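Local coordinates for hypothetical protein EF0006 (Enterococcus faecalis, PDB 2GMQ) that is of uncharacterised function but, as a plasmid-encoded PrgU-like protein of the PUA clan, is probably connected with the pheromone response of its host, at residues N41-A44 / M45-Y49. Sequence-based numbering, arbitrary orientation.
Sequences NTRA and MEMWY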
# COMPACT_ATOMS: atom_id res chain seq x y z
N ASN A 41 12.32 5.21 5.58
CA ASN A 41 13.61 4.55 5.56
C ASN A 41 14.10 4.17 4.16
O ASN A 41 15.28 4.37 3.82
CB ASN A 41 13.66 3.29 6.46
CG ASN A 41 13.51 3.61 7.95
OD1 ASN A 41 13.22 4.73 8.40
ND2 ASN A 41 13.73 2.58 8.74
N THR A 42 13.20 3.62 3.34
CA THR A 42 13.64 3.14 1.99
C THR A 42 14.11 4.31 1.11
O THR A 42 15.20 4.29 0.55
CB THR A 42 12.50 2.39 1.29
OG1 THR A 42 12.14 1.28 2.15
CG2 THR A 42 13.06 1.73 -0.00
N ARG A 43 13.30 5.34 1.09
CA ARG A 43 13.63 6.57 0.33
C ARG A 43 14.94 7.16 0.92
O ARG A 43 15.78 7.64 0.17
CB ARG A 43 12.50 7.60 0.34
CG ARG A 43 12.90 8.86 -0.63
CD ARG A 43 13.16 8.37 -2.08
NE ARG A 43 13.62 9.48 -2.94
CZ ARG A 43 12.82 10.43 -3.47
NH1 ARG A 43 11.53 10.44 -3.20
NH2 ARG A 43 13.35 11.42 -4.20
N ALA A 44 15.11 7.17 2.24
CA ALA A 44 16.35 7.77 2.80
C ALA A 44 17.59 7.01 2.30
O ALA A 44 18.64 7.64 2.02
CB ALA A 44 16.33 7.81 4.26
N MSE A 45 17.48 5.67 2.22
CA MSE A 45 18.59 4.88 1.73
C MSE A 45 18.86 5.19 0.27
O MSE A 45 19.99 5.41 -0.10
CB MSE A 45 18.34 3.39 1.93
CG MSE A 45 19.56 2.56 1.55
SE MSE A 45 21.13 2.78 2.77
CE MSE A 45 20.52 1.54 4.17
N GLU A 46 17.82 5.26 -0.55
CA GLU A 46 17.99 5.72 -1.91
C GLU A 46 18.70 7.08 -1.97
O GLU A 46 19.62 7.19 -2.77
CB GLU A 46 16.60 5.77 -2.60
CG GLU A 46 16.67 5.89 -4.09
CD GLU A 46 15.48 6.72 -4.58
OE1 GLU A 46 14.55 6.05 -5.06
OE2 GLU A 46 15.54 7.98 -4.49
N MSE A 47 18.28 8.09 -1.17
CA MSE A 47 18.83 9.42 -1.23
C MSE A 47 20.29 9.34 -0.76
O MSE A 47 21.14 10.09 -1.30
CB MSE A 47 18.04 10.37 -0.34
CG MSE A 47 16.65 10.51 -0.88
SE MSE A 47 15.82 11.84 0.31
CE MSE A 47 14.42 12.54 -0.95
N TRP A 48 20.59 8.41 0.17
CA TRP A 48 21.95 8.23 0.60
C TRP A 48 22.88 7.77 -0.56
O TRP A 48 23.97 8.31 -0.75
CB TRP A 48 22.00 7.25 1.76
CG TRP A 48 23.31 7.19 2.25
CD1 TRP A 48 23.98 8.17 2.91
CD2 TRP A 48 24.22 6.13 2.06
NE1 TRP A 48 25.26 7.78 3.17
CE2 TRP A 48 25.44 6.51 2.68
CE3 TRP A 48 24.12 4.86 1.46
CZ2 TRP A 48 26.57 5.68 2.69
CZ3 TRP A 48 25.26 4.02 1.49
CH2 TRP A 48 26.46 4.44 2.10
N TYR A 49 22.44 6.79 -1.34
CA TYR A 49 23.25 6.29 -2.44
C TYR A 49 23.43 7.40 -3.48
O TYR A 49 24.55 7.49 -4.03
CB TYR A 49 22.68 5.05 -3.11
CG TYR A 49 22.88 3.78 -2.34
CD1 TYR A 49 24.12 3.16 -2.35
CD2 TYR A 49 21.87 3.21 -1.57
CE1 TYR A 49 24.31 1.96 -1.65
CE2 TYR A 49 22.05 2.01 -0.87
CZ TYR A 49 23.28 1.41 -0.90
OH TYR A 49 23.56 0.22 -0.27
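Arg-43 meets Glu-46 one turn further along a helix and Met-47 a little beyond it, a worked example of how i to i+3 and i to i+4 spacing gathers side chains on one flank. NE of Arg-43 lies 2.9 Å from OE2 of Glu-46 in a salt bridge. As a hydrogen bond it is weak: the N-H...O angle is only 119°, and the guanidinium and carboxylate planes are turned 49° apart. Electrostatic attraction therefore probably counts for more here than directional bonding. The methyl CE of selenomethionine Met-47 lies over one face of the Arg-43 guanidinium, displaced toward its rim and 3.6 Å from NH2 of Arg-43. With chi1 at -65°, CG of Met-47 lies beside its own backbone N and passes 3.2 Å from the carbonyl O of Arg-43; the chain then runs on extended, which carries CE to the arginine.

Beneath this flank the backbone forms regular alpha-helical i to i+4 hydrogen bonds. The one from Glu-46 N to Thr-42 O is nearly straight, whereas Trp-48 N reaches Ala-44 O at 2.8 Å with a more bent geometry.

Two buried sides, one of Arg-43, Glu-46 and Met-47 and another of Ala-44 against strand 94-98, contrast with exposed Asn-41 and Trp-48, whose side chains lead away from this packing.

The charged ends also have partners beyond the turn: NH1 of Arg-43 forms a salt bridge with Asp-22, and OE1 of Glu-46 accepts a hydrogen bond from the backbone N of Gln-19 of the second subunit. Reciprocal Arg-43 to Glu-46 salt bridges join the two copies, placing this flank at a subunit interface. Helix 41-50 follows strand 34-39, with Ala-44 resting on Val-94 and Pro-95 of strand 94-98.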